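Local coordinates for uncharacterized protein DUF1185 (Bordetella bronchiseptica RB50, PDB 3BYQ) that is of unknown function but adopts a variant of the Bacillus chorismate mutase fold and may take part in amino-acid metabolism, at residues 11-16 against 147-152; 28-33 against 70-75; 34-39 against 58-63; 51-56 against 162-167; 104-109 against 115-120. All coordinates share one frame; numbering follows the deposited sequence. Where two conformers were deposited one is given.

Interaction 1. Residues 11-16 against 147-152; sequences TLIVET and NSIEIG. With EDO (1,2-ethanediol), chain O; EDO (1,2-ethanediol), chain Y.
I13 and E15 of strand 11-16 face I149 and E150 of strand 147-151, the two strands running at 138° to one another with axes 9.4 Å apart at closest, too far for backbone pairing. Side chains, three waters and an ethanediol span the gap. I149 keeps CG1 anti to its backbone N (chi1 -175°), which sends CD1 across the gap to rest 4.2 Å from CB of E15. In one of its two conformers, I13 brings CD1 to 4.1 Å from CD1 of I149, end methyl to end methyl, and to 3.7 Å from the carbonyl O of E150. The E15 carboxylate works through water: one water donates to both OE1 of E15 and O of S148, while a second donates to OE2 and accepts from E150 N, 3.0 Å away. A third water links T11 OG1 with G152 O. An ethanediol, probably from the crystallisation liquor, donates from O2 to E150 O at 2.7 Å. E15 OE2 also forms a salt bridge with K9 of the second subunit, whose antiparallel strand extends the sheet. The contact is thus a small apolar centre with a hydrated polar margin, where one carboxylate serves two of the three water bridges and the subunit interface.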
# COMPACT_ATOMS: atom_id res chain seq x y z
N THR B 11 -7.68 -19.01 4.91
CA THR B 11 -7.67 -18.88 3.47
C THR B 11 -6.79 -19.95 2.87
O THR B 11 -5.80 -20.39 3.46
CB THR B 11 -7.23 -17.49 2.95
OG1 THR B 11 -5.85 -17.28 3.28
CG2 THR B 11 -8.13 -16.40 3.54
N LEU B 12 -7.23 -20.43 1.72
CA LEU B 12 -6.46 -21.36 0.91
C LEU B 12 -6.28 -20.66 -0.42
O LEU B 12 -7.25 -20.20 -0.97
CB LEU B 12 -7.23 -22.65 0.73
CG LEU B 12 -6.60 -23.72 -0.18
CD1 LEU B 12 -5.32 -24.20 0.43
CD2 LEU B 12 -7.57 -24.88 -0.35
N ILE B 13 -5.04 -20.52 -0.89
CA ILE B 13 -4.84 -19.94 -2.22
C ILE B 13 -4.01 -20.89 -3.04
O ILE B 13 -3.08 -21.55 -2.55
CB ILE B 13 -4.27 -18.52 -2.24
CG1 ILE B 13 -2.84 -18.50 -1.71
CG2 ILE B 13 -5.17 -17.58 -1.44
CD1 ILE B 13 -2.21 -17.12 -1.71
N VAL B 14 -4.41 -21.01 -4.30
CA VAL B 14 -3.70 -21.86 -5.27
C VAL B 14 -3.42 -20.97 -6.47
O VAL B 14 -4.32 -20.50 -7.12
CB VAL B 14 -4.44 -23.14 -5.73
CG1 VAL B 14 -3.57 -23.94 -6.71
CG2 VAL B 14 -4.81 -24.00 -4.49
N GLU B 15 -2.14 -20.75 -6.72
CA GLU B 15 -1.68 -19.94 -7.84
C GLU B 15 -1.07 -20.87 -8.88
O GLU B 15 -0.12 -21.58 -8.60
CB GLU B 15 -0.61 -18.95 -7.34
CG GLU B 15 -0.04 -18.02 -8.39
CD GLU B 15 1.23 -17.33 -7.93
OE1 GLU B 15 2.30 -17.99 -7.72
OE2 GLU B 15 1.17 -16.09 -7.81
N THR B 16 -1.61 -20.83 -10.08
CA THR B 16 -1.13 -21.66 -11.17
C THR B 16 -0.47 -20.73 -12.17
O THR B 16 -1.10 -19.78 -12.65
CB THR B 16 -2.27 -22.42 -11.86
OG1 THR B 16 -3.02 -23.16 -10.87
CG2 THR B 16 -1.73 -23.37 -12.93
N ASN B 147 11.78 -19.88 -5.24
CA ASN B 147 10.62 -19.17 -5.73
C ASN B 147 9.90 -18.44 -4.61
O ASN B 147 10.36 -18.46 -3.47
CB ASN B 147 9.64 -20.17 -6.38
CG ASN B 147 8.91 -19.60 -7.57
OD1 ASN B 147 8.68 -18.39 -7.69
ND2 ASN B 147 8.57 -20.49 -8.50
N SER B 148 8.80 -17.79 -4.95
CA SER B 148 8.05 -17.00 -3.96
C SER B 148 6.60 -16.95 -4.28
O SER B 148 6.22 -17.06 -5.44
CB SER B 148 8.55 -15.53 -3.96
OG SER B 148 9.92 -15.43 -3.65
N ILE B 149 5.80 -16.83 -3.22
CA ILE B 149 4.37 -16.58 -3.36
C ILE B 149 3.97 -15.52 -2.31
O ILE B 149 4.47 -15.53 -1.19
CB ILE B 149 3.53 -17.84 -3.25
CG1 ILE B 149 2.06 -17.50 -3.52
CG2 ILE B 149 3.70 -18.48 -1.86
CD1 ILE B 149 1.10 -18.72 -3.53
N GLU B 150 3.10 -14.60 -2.68
CA GLU B 150 2.64 -13.58 -1.74
C GLU B 150 1.45 -14.07 -0.94
O GLU B 150 0.51 -14.63 -1.50
CB GLU B 150 2.24 -12.28 -2.46
CG GLU B 150 2.16 -11.10 -1.49
CD GLU B 150 1.59 -9.84 -2.06
OE1 GLU B 150 0.39 -9.86 -2.41
OE2 GLU B 150 2.33 -8.84 -2.13
N ILE B 151 1.46 -13.83 0.37
CA ILE B 151 0.33 -14.16 1.22
C ILE B 151 -0.18 -12.91 1.92
O ILE B 151 0.51 -11.88 1.99
CB ILE B 151 0.67 -15.24 2.30
CG1 ILE B 151 1.66 -14.70 3.35
CG2 ILE B 151 1.20 -16.52 1.62
CD1 ILE B 151 1.82 -15.61 4.61
N GLY B 152 -1.37 -13.04 2.49
CA GLY B 152 -1.99 -11.97 3.24
C GLY B 152 -3.48 -12.10 3.23
O GLY B 152 -4.05 -12.76 2.36
C1 EDO O . -1.09 -14.13 -5.86
O1 EDO O . -0.23 -13.07 -5.40
C2 EDO O . -1.12 -15.23 -4.81
O2 EDO O . -1.34 -14.66 -3.51
C1 EDO Y . -5.83 -24.67 -11.50
O1 EDO Y . -4.61 -25.12 -12.07
C2 EDO Y . -6.63 -24.05 -12.63
O2 EDO Y . -7.02 -25.11 -13.49
O HOH W 1 -5.36 -14.93 1.58
O HOH W 2 2.12 -14.46 -5.52
O HOH W 3 4.62 -16.81 -7.44

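Interaction 2. Residues 28-33 against 70-75; sequences PLKLAA and DTLGKD. With EDO (1,2-ethanediol), chain Y.
L72, in the last turn of helix 51-72, sets its isobutyl group on the strand residues A32 and K30. CD1 of L72 lies 4.0 Å from CB of A32, and CD2 lies 4.0 Å from CB of K30, so the two methyls of one leucine touch residues two apart along the same strand. CG of L72 is anti to its carbonyl carbon (chi1 -67°), and the branch it carries reaches both methyls toward the strand. At A32 the methyl meets the leucine fork as well as CD1, with CG of L72 at 4.1 Å. K30 gives only the root of its side chain to this packing; beyond CG the chain runs extended and carries the ammonium away from the leucine. NZ donates to O1 of an ethanediol at 3.0 Å, and T16 OG1 bonds to the same O1.

Further out, the strand is held between its neighbours by backbone hydrogen bonds from L31 to E15 and A33 to I13 on one strand and from A32 to M168 on the other. L68, one turn earlier in the helix, also touches A32. Past L72 the chain turns away at G73, whose phi is positive, and N76 ND2 bonds to L72 O. Chemically this is an apolar contact, held by van der Waals packing and burial of hydrocarbon, with no hydrogen bond across it: the helix end rests on aliphatic carbon, while the lysine charge is directed outward to a small diol.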
# COMPACT_ATOMS: atom_id res chain seq x y z
N PRO B 28 2.15 -26.55 -15.85
CA PRO B 28 2.31 -25.32 -15.10
C PRO B 28 2.76 -25.55 -13.68
O PRO B 28 2.64 -26.64 -13.15
CB PRO B 28 0.88 -24.75 -15.09
CG PRO B 28 0.01 -25.87 -15.25
CD PRO B 28 0.73 -26.83 -16.14
N LEU B 29 3.30 -24.51 -13.09
CA LEU B 29 3.64 -24.55 -11.68
C LEU B 29 2.43 -24.21 -10.83
O LEU B 29 1.68 -23.29 -11.15
CB LEU B 29 4.75 -23.53 -11.39
CG LEU B 29 5.15 -23.35 -9.93
CD1 LEU B 29 5.74 -24.63 -9.32
CD2 LEU B 29 6.12 -22.21 -9.90
N LYS B 30 2.24 -24.95 -9.74
CA LYS B 30 1.23 -24.58 -8.75
C LYS B 30 1.95 -24.35 -7.42
O LYS B 30 2.80 -25.16 -7.00
CB LYS B 30 0.15 -25.60 -8.55
CG LYS B 30 -0.63 -25.86 -9.78
CD LYS B 30 -1.90 -26.66 -9.47
CE LYS B 30 -2.54 -27.09 -10.75
NZ LYS B 30 -3.93 -27.58 -10.56
N LEU B 31 1.64 -23.21 -6.84
CA LEU B 31 2.09 -22.84 -5.48
C LEU B 31 0.83 -22.57 -4.68
O LEU B 31 -0.05 -21.86 -5.14
CB LEU B 31 2.97 -21.58 -5.50
CG LEU B 31 4.32 -21.67 -6.22
CD1 LEU B 31 5.01 -20.33 -6.25
CD2 LEU B 31 5.23 -22.72 -5.62
N ALA B 32 0.77 -23.09 -3.46
CA ALA B 32 -0.46 -22.96 -2.64
C ALA B 32 -0.12 -22.57 -1.23
O ALA B 32 0.92 -22.99 -0.70
CB ALA B 32 -1.25 -24.28 -2.66
N ALA B 33 -0.99 -21.75 -0.64
CA ALA B 33 -0.76 -21.30 0.75
C ALA B 33 -2.05 -21.54 1.52
O ALA B 33 -3.12 -21.32 1.00
CB ALA B 33 -0.38 -19.83 0.80
N ASP B 70 -3.84 -32.39 0.55
CA ASP B 70 -5.12 -32.78 -0.04
C ASP B 70 -5.45 -31.94 -1.28
O ASP B 70 -6.11 -32.39 -2.21
CB ASP B 70 -6.27 -32.66 0.96
CG ASP B 70 -6.19 -33.70 2.11
OD1 ASP B 70 -5.34 -34.62 2.04
OD2 ASP B 70 -6.98 -33.56 3.09
N THR B 71 -4.96 -30.71 -1.30
CA THR B 71 -5.22 -29.77 -2.41
C THR B 71 -4.35 -30.04 -3.61
O THR B 71 -4.83 -30.09 -4.73
CB THR B 71 -5.02 -28.29 -1.92
OG1 THR B 71 -5.92 -28.04 -0.83
CG2 THR B 71 -5.21 -27.27 -3.05
N LEU B 72 -3.05 -30.21 -3.38
CA LEU B 72 -2.10 -30.37 -4.46
C LEU B 72 -1.82 -31.81 -4.87
O LEU B 72 -1.37 -32.05 -6.00
CB LEU B 72 -0.78 -29.69 -4.13
CG LEU B 72 -0.77 -28.17 -4.02
CD1 LEU B 72 0.65 -27.65 -3.66
CD2 LEU B 72 -1.25 -27.51 -5.33
N GLY B 73 -2.09 -32.73 -3.94
CA GLY B 73 -1.81 -34.15 -4.10
C GLY B 73 -0.46 -34.45 -3.47
O GLY B 73 0.54 -33.80 -3.76
N LYS B 74 -0.45 -35.45 -2.60
CA LYS B 74 0.75 -35.82 -1.84
C LYS B 74 1.95 -36.14 -2.72
O LYS B 74 3.07 -35.85 -2.36
CB LYS B 74 0.45 -37.03 -0.92
N ASP B 75 1.68 -36.65 -3.91
CA ASP B 75 2.75 -37.04 -4.84
C ASP B 75 3.33 -35.88 -5.65
O ASP B 75 4.28 -36.06 -6.42
CB ASP B 75 2.22 -38.08 -5.82
C1 EDO Y . -5.83 -24.67 -11.50
O1 EDO Y . -4.61 -25.12 -12.07
C2 EDO Y . -6.63 -24.05 -12.63
O2 EDO Y . -7.02 -25.11 -13.49

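Interaction 3. Residues 34-39 against 58-63; sequences SCAVIR and RSLGTL. With EDO (1,2-ethanediol), chain Q.
L60 reaches A36 and I38 from one side of helix 58-63, while the flat guanidinium of R58 looks to a different partner: at its edge, near its plane, sits O2 of an ethanediol, with C2 of the same molecule in plane. NH1 donates to that O2 at 3.0 Å with an N-H...O angle of 149°. The R58 chain folds at chi2 and chi3 to bring the group there, and NH2 makes a salt bridge to E100, so the two terminal nitrogens have separate partners. W104 and A105 of helix 98-109 pack against this arginine.

Toward the sheet, L60 makes aliphatic contacts. Its CD1 lies 4.0 Å from CB of A36, and CD2 lies 4.3 Å from CG2 of I38. With CG anti to the backbone N (chi1 -176°), the leucine extends from the helix and spreads its two methyls over strand residues that point to the same side of the sheet. F164 of the adjacent strand touches both L60 and I38. Further along, S34 OG adds a hydrogen bond to E67 of the same helix. L60 thus joins A36 and I38 through undirected burial of hydrocarbon, whereas R58 makes one hydrogen bond to a neutral diol and one salt bridge.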
# COMPACT_ATOMS: atom_id res chain seq x y z
N SER B 34 -1.89 -22.05 2.74
CA SER B 34 -2.99 -22.26 3.66
C SER B 34 -2.67 -21.42 4.87
O SER B 34 -1.63 -21.60 5.49
CB SER B 34 -3.12 -23.74 4.07
OG SER B 34 -4.26 -23.98 4.91
N CYS B 35 -3.58 -20.50 5.19
CA CYS B 35 -3.44 -19.56 6.30
C CYS B 35 -4.60 -19.67 7.28
O CYS B 35 -5.77 -19.94 6.90
CB CYS B 35 -3.48 -18.13 5.77
SG CYS B 35 -2.24 -17.76 4.44
N ALA B 36 -4.26 -19.43 8.54
CA ALA B 36 -5.24 -19.36 9.63
C ALA B 36 -4.95 -18.11 10.48
O ALA B 36 -3.79 -17.86 10.86
CB ALA B 36 -5.19 -20.60 10.52
N VAL B 37 -6.05 -17.42 10.79
CA VAL B 37 -6.04 -16.23 11.64
C VAL B 37 -6.58 -16.65 12.98
O VAL B 37 -7.69 -17.14 13.07
CB VAL B 37 -6.90 -15.10 11.06
CG1 VAL B 37 -6.89 -13.91 12.00
CG2 VAL B 37 -6.39 -14.69 9.67
N ILE B 38 -5.74 -16.51 14.00
CA ILE B 38 -6.08 -16.90 15.36
C ILE B 38 -5.92 -15.76 16.35
O ILE B 38 -5.25 -14.80 16.09
CB ILE B 38 -5.31 -18.14 15.84
CG1 ILE B 38 -3.85 -17.82 16.23
CG2 ILE B 38 -5.37 -19.27 14.79
CD1 ILE B 38 -3.13 -18.97 17.04
N ARG B 39 -6.63 -15.85 17.46
CA ARG B 39 -6.48 -14.86 18.52
C ARG B 39 -5.10 -15.04 19.12
O ARG B 39 -4.61 -16.16 19.28
CB ARG B 39 -7.54 -15.08 19.60
CG ARG B 39 -7.50 -14.04 20.70
CD ARG B 39 -8.69 -14.19 21.64
NE ARG B 39 -8.64 -15.45 22.36
CZ ARG B 39 -7.90 -15.69 23.45
NH1 ARG B 39 -7.09 -14.76 23.92
NH2 ARG B 39 -7.96 -16.89 24.02
N ARG B 58 1.38 -27.02 17.10
CA ARG B 58 1.75 -28.11 16.19
C ARG B 58 0.50 -28.66 15.51
O ARG B 58 0.56 -28.99 14.33
CB ARG B 58 2.52 -29.20 16.93
CG ARG B 58 3.24 -30.20 16.04
CD ARG B 58 4.57 -29.66 15.53
NE ARG B 58 5.52 -29.46 16.63
CZ ARG B 58 6.18 -30.45 17.23
NH1 ARG B 58 6.11 -31.70 16.81
NH2 ARG B 58 6.99 -30.17 18.23
N SER B 59 -0.61 -28.71 16.24
CA SER B 59 -1.88 -29.23 15.68
C SER B 59 -2.41 -28.35 14.56
O SER B 59 -3.03 -28.83 13.62
CB SER B 59 -2.96 -29.41 16.76
OG SER B 59 -3.27 -28.19 17.39
N LEU B 60 -2.18 -27.06 14.68
CA LEU B 60 -2.57 -26.10 13.63
C LEU B 60 -1.70 -26.36 12.40
O LEU B 60 -2.18 -26.33 11.28
CB LEU B 60 -2.38 -24.67 14.11
CG LEU B 60 -2.86 -23.60 13.13
CD1 LEU B 60 -4.38 -23.71 12.90
CD2 LEU B 60 -2.47 -22.18 13.63
N GLY B 61 -0.40 -26.58 12.63
CA GLY B 61 0.55 -26.93 11.56
C GLY B 61 0.04 -28.14 10.80
O GLY B 61 -0.01 -28.18 9.56
N THR B 62 -0.37 -29.16 11.56
CA THR B 62 -0.87 -30.41 10.94
C THR B 62 -2.12 -30.17 10.11
O THR B 62 -2.25 -30.64 9.00
CB THR B 62 -1.10 -31.50 12.00
OG1 THR B 62 0.14 -31.72 12.68
CG2 THR B 62 -1.62 -32.80 11.37
N LEU B 63 -3.02 -29.37 10.65
CA LEU B 63 -4.26 -29.06 9.96
C LEU B 63 -3.99 -28.42 8.58
O LEU B 63 -4.56 -28.82 7.54
CB LEU B 63 -5.08 -28.08 10.82
CG LEU B 63 -6.45 -27.69 10.24
CD1 LEU B 63 -7.46 -28.87 10.26
CD2 LEU B 63 -6.96 -26.44 10.95
C1 EDO Q . 2.98 -33.54 14.52
O1 EDO Q . 2.32 -33.47 15.79
C2 EDO Q . 4.43 -33.96 14.69
O2 EDO Q . 5.32 -32.94 14.23

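Interaction 4. Residues 51-56 against 162-167; sequences MPFMAE and ILFALV
F53 and I162 approach from opposite directions, the ring reaching from helix 51-56 toward the sheet and the isoleucine from strand 162-167 toward the helix. CD1 of I162 lies at the edge of the F53 ring, in the plane of that ring, 3.8 Å from CZ and 3.9 Å from CE2 of F53. The phenyl therefore presents its far rim rather than a face to this methyl. F53 has CG anti to its backbone N (chi1 -176°), a setting that throws the ring off the helix; with I162 reaching to meet it, the two side chains span the 12.3 Å between CA of F53 and CA of I162.

F164 adds a looser touch, its CE2 lying 4.5 Å from CZ of F53; CZ stands at the edge of the F164 ring, near its plane. One face of F164 is taken by I162, two residues earlier on the same strand, whose CG2 sits 3.4 Å above the plane, offset toward the rim. I162 thus uses two different methyls on two aromatic rings. Around them, Y42 meets F53 edge-to-face, W98 stacks with F164, and I38 touches both phenylalanines. This is an aromatic-aliphatic core between the first turns of a long helix and the sheet it covers, within the chorismate mutase-like fold of this family.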
# COMPACT_ATOMS: atom_id res chain seq x y z
N MSE B 51 6.24 -21.59 25.56
CA MSE B 51 6.44 -23.01 25.18
C MSE B 51 5.13 -23.79 25.06
O MSE B 51 4.98 -24.56 24.11
CB MSE B 51 7.46 -23.69 26.10
CG MSE B 51 8.78 -22.98 26.17
SE MSE B 51 9.64 -22.79 24.44
CE MSE B 51 10.29 -24.58 24.32
N PRO B 52 4.18 -23.61 25.99
CA PRO B 52 2.89 -24.27 25.83
C PRO B 52 2.16 -23.92 24.53
O PRO B 52 1.61 -24.79 23.87
CB PRO B 52 2.10 -23.81 27.06
CG PRO B 52 3.16 -23.59 28.09
CD PRO B 52 4.29 -23.00 27.33
N PHE B 53 2.21 -22.64 24.17
CA PHE B 53 1.58 -22.13 22.94
C PHE B 53 2.23 -22.79 21.72
O PHE B 53 1.56 -23.34 20.84
CB PHE B 53 1.72 -20.60 22.92
CG PHE B 53 1.03 -19.90 21.76
CD1 PHE B 53 -0.29 -20.16 21.44
CD2 PHE B 53 1.67 -18.88 21.11
CE1 PHE B 53 -0.93 -19.46 20.42
CE2 PHE B 53 1.04 -18.19 20.09
CZ PHE B 53 -0.28 -18.47 19.76
N MSE B 54 3.55 -22.81 21.72
CA MSE B 54 4.30 -23.42 20.61
C MSE B 54 3.96 -24.89 20.46
O MSE B 54 3.80 -25.40 19.34
CB MSE B 54 5.80 -23.24 20.80
CG MSE B 54 6.59 -23.61 19.60
SE MSE B 54 8.43 -23.07 19.72
CE MSE B 54 9.01 -24.32 21.05
N ALA B 55 3.80 -25.57 21.59
CA ALA B 55 3.45 -26.99 21.60
C ALA B 55 2.07 -27.25 21.02
O ALA B 55 1.89 -28.13 20.16
CB ALA B 55 3.52 -27.56 23.04
N GLU B 56 1.10 -26.47 21.46
CA GLU B 56 -0.27 -26.66 20.96
C GLU B 56 -0.43 -26.32 19.47
O GLU B 56 -1.20 -26.97 18.76
CB GLU B 56 -1.30 -25.89 21.77
CG GLU B 56 -2.69 -26.46 21.49
CD GLU B 56 -3.81 -25.72 22.16
OE1 GLU B 56 -3.54 -24.92 23.10
OE2 GLU B 56 -4.98 -25.98 21.73
N ILE B 162 -2.94 -13.31 15.22
CA ILE B 162 -1.77 -13.81 14.49
C ILE B 162 -2.25 -14.61 13.30
O ILE B 162 -3.27 -15.32 13.39
CB ILE B 162 -0.85 -14.76 15.31
CG1 ILE B 162 -0.50 -14.18 16.69
CG2 ILE B 162 0.46 -15.09 14.49
CD1 ILE B 162 -0.01 -15.26 17.74
N LEU B 163 -1.57 -14.40 12.16
CA LEU B 163 -1.83 -15.16 10.92
C LEU B 163 -0.66 -16.11 10.74
O LEU B 163 0.51 -15.69 10.74
CB LEU B 163 -1.95 -14.18 9.73
CG LEU B 163 -2.35 -14.81 8.38
CD1 LEU B 163 -2.80 -13.68 7.42
CD2 LEU B 163 -1.19 -15.56 7.75
N PHE B 164 -0.97 -17.40 10.72
CA PHE B 164 0.02 -18.45 10.48
C PHE B 164 -0.26 -19.09 9.14
O PHE B 164 -1.40 -19.34 8.80
CB PHE B 164 -0.05 -19.51 11.58
CG PHE B 164 0.44 -19.04 12.95
CD1 PHE B 164 1.77 -18.69 13.12
CD2 PHE B 164 -0.39 -19.04 14.05
CE1 PHE B 164 2.25 -18.30 14.35
CE2 PHE B 164 0.08 -18.65 15.31
CZ PHE B 164 1.42 -18.27 15.44
N ALA B 165 0.82 -19.40 8.42
CA ALA B 165 0.71 -19.95 7.08
C ALA B 165 1.74 -20.99 6.72
O ALA B 165 2.90 -20.95 7.21
CB ALA B 165 0.81 -18.78 6.05
N LEU B 166 1.30 -21.90 5.86
CA LEU B 166 2.22 -22.88 5.25
C LEU B 166 2.05 -22.74 3.75
O LEU B 166 0.97 -22.40 3.26
CB LEU B 166 1.89 -24.30 5.67
CG LEU B 166 2.09 -24.62 7.16
CD1 LEU B 166 1.68 -26.05 7.47
CD2 LEU B 166 3.51 -24.36 7.57
N VAL B 167 3.12 -23.05 3.05
CA VAL B 167 3.15 -23.04 1.60
C VAL B 167 3.73 -24.35 1.07
O VAL B 167 4.68 -24.87 1.60
CB VAL B 167 4.01 -21.88 1.06
CG1 VAL B 167 4.11 -21.91 -0.49
CG2 VAL B 167 3.47 -20.54 1.55

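Interaction 5. Residues 104-109 against 115-120; sequences WAMRSV and AMVPAV. With EDO (1,2-ethanediol), chain C.
M106 and R107 of helix 104-109 pack on V117 in the segment that leads from this helix into strand 119-123, a helix-to-sheet connection of the chorismate mutase-like fold. The tight part centres on V117. Its CG1 lies 3.5 Å from CE of the selenomethionine M106, closer than usual for two carbons, and its CG2 lies 3.6 Å from CD of R107. M106 bends at chi3 (57°), which turns its terminal methyl onto the valine; the R107 chain runs alongside V117, the two pointing opposite ways. L166 and M168 of strand 161-169 also touch M106, so this end of the contact is buried in the core.

A second snug part lies at the R107 guanidinium, with the A115 carbonyl and CA of M116 over one face. Its NE is hydrogen-bonded to P113 O and NH1 to Y141 OH of the third subunit, which ties the helix to both the connection and the interface. The loose, solvent side is the exposed W104, whose NE1 donates to O1 of an ethanediol at 3.2 Å, with the acceptor at the ring edge. Y80 OH is hydrogen-bonded to the O of A115. That same oxygen sits above the centre of the R107 guanidinium, 3.5 Å from its plane.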
# COMPACT_ATOMS: atom_id res chain seq x y z
N TRP B 104 7.85 -28.39 11.70
CA TRP B 104 7.89 -29.81 12.11
C TRP B 104 6.62 -30.53 11.74
O TRP B 104 6.64 -31.66 11.24
CB TRP B 104 8.21 -29.93 13.59
CG TRP B 104 9.60 -29.44 13.93
CD1 TRP B 104 10.41 -28.61 13.17
CD2 TRP B 104 10.30 -29.66 15.15
NE1 TRP B 104 11.58 -28.35 13.85
CE2 TRP B 104 11.53 -28.98 15.07
CE3 TRP B 104 9.99 -30.38 16.31
CZ2 TRP B 104 12.46 -28.98 16.11
CZ3 TRP B 104 10.91 -30.38 17.33
CH2 TRP B 104 12.13 -29.69 17.22
N ALA B 105 5.50 -29.87 11.93
CA ALA B 105 4.22 -30.46 11.54
C ALA B 105 4.19 -30.77 10.06
O ALA B 105 3.77 -31.85 9.63
CB ALA B 105 3.03 -29.55 11.94
N MSE B 106 4.61 -29.80 9.26
CA MSE B 106 4.58 -29.99 7.81
C MSE B 106 5.54 -31.10 7.39
O MSE B 106 5.19 -31.98 6.60
CB MSE B 106 4.87 -28.68 7.08
CG MSE B 106 4.89 -28.86 5.57
SE MSE B 106 4.64 -27.27 4.61
CE MSE B 106 6.07 -26.33 5.34
N ARG B 107 6.75 -31.07 7.91
CA ARG B 107 7.69 -32.11 7.57
C ARG B 107 7.17 -33.48 7.95
O ARG B 107 7.32 -34.44 7.18
CB ARG B 107 9.08 -31.79 8.14
CG ARG B 107 9.64 -30.61 7.37
CD ARG B 107 10.87 -30.10 8.00
NE ARG B 107 11.97 -31.02 7.78
CZ ARG B 107 13.17 -30.83 8.28
NH1 ARG B 107 13.41 -29.78 9.05
NH2 ARG B 107 14.14 -31.69 8.04
N SER B 108 6.46 -33.59 9.07
CA SER B 108 5.90 -34.89 9.48
C SER B 108 4.78 -35.37 8.54
O SER B 108 4.72 -36.54 8.19
CB SER B 108 5.42 -34.84 10.93
OG SER B 108 6.55 -34.66 11.78
N VAL B 109 3.93 -34.45 8.11
CA VAL B 109 2.86 -34.75 7.15
C VAL B 109 3.43 -35.25 5.83
O VAL B 109 2.90 -36.16 5.22
CB VAL B 109 1.94 -33.53 6.92
CG1 VAL B 109 1.12 -33.64 5.62
CG2 VAL B 109 1.10 -33.30 8.18
N ALA B 115 15.12 -31.09 3.80
CA ALA B 115 15.43 -29.65 3.78
C ALA B 115 14.70 -28.87 4.87
O ALA B 115 13.54 -29.13 5.16
CB ALA B 115 15.18 -29.05 2.43
N MSE B 116 15.43 -27.98 5.52
CA MSE B 116 14.80 -27.06 6.48
C MSE B 116 13.73 -26.30 5.73
O MSE B 116 13.91 -25.95 4.59
CB MSE B 116 15.80 -26.06 7.04
CG MSE B 116 15.23 -25.17 8.12
SE MSE B 116 16.60 -24.00 8.93
CE MSE B 116 16.72 -22.77 7.53
N VAL B 117 12.64 -26.00 6.38
CA VAL B 117 11.57 -25.28 5.71
C VAL B 117 11.96 -23.80 5.81
O VAL B 117 12.23 -23.32 6.93
CB VAL B 117 10.20 -25.47 6.44
CG1 VAL B 117 9.10 -24.70 5.69
CG2 VAL B 117 9.84 -26.93 6.60
N PRO B 118 12.02 -23.08 4.69
CA PRO B 118 12.34 -21.66 4.78
C PRO B 118 11.16 -20.91 5.38
O PRO B 118 10.07 -21.47 5.51
CB PRO B 118 12.64 -21.28 3.34
CG PRO B 118 11.81 -22.13 2.58
CD PRO B 118 11.69 -23.45 3.31
N ALA B 119 11.41 -19.68 5.78
CA ALA B 119 10.40 -18.91 6.49
C ALA B 119 10.60 -17.43 6.39
O ALA B 119 11.68 -16.97 6.04
CB ALA B 119 10.45 -19.29 7.98
N VAL B 120 9.53 -16.70 6.63
CA VAL B 120 9.60 -15.24 6.81
C VAL B 120 8.49 -14.87 7.77
O VAL B 120 7.48 -15.54 7.85
CB VAL B 120 9.54 -14.47 5.46
CG1 VAL B 120 8.23 -14.72 4.71
CG2 VAL B 120 9.84 -12.94 5.64
C1 EDO C . 13.03 -24.98 12.53
O1 EDO C . 13.34 -26.32 12.09
C2 EDO C . 12.94 -24.90 14.05
O2 EDO C . 14.22 -24.58 14.59

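In the fold
Interactions 2 and 3 set the end and the middle of helix 51-72 on strand 29-39, their centres 18 Å apart, and interaction 4 adds the start of the helix on the neighbouring strand 161-169. Interactions 3 and 4 are close, with centres 6 Å apart, and I38 N lies 2.8 Å from I162 O between them. Interaction 1 adjoins interaction 2 through the neighbouring strand, where I13 N comes 2.8 Å from A33 O, and both touch one ethanediol. Interaction 5 brings in helix 98-109: A105 CB packs 3.4 Å from T62 N of interaction 3. Interactions 1, 4 and 5 all reach the third subunit. No active site is established here.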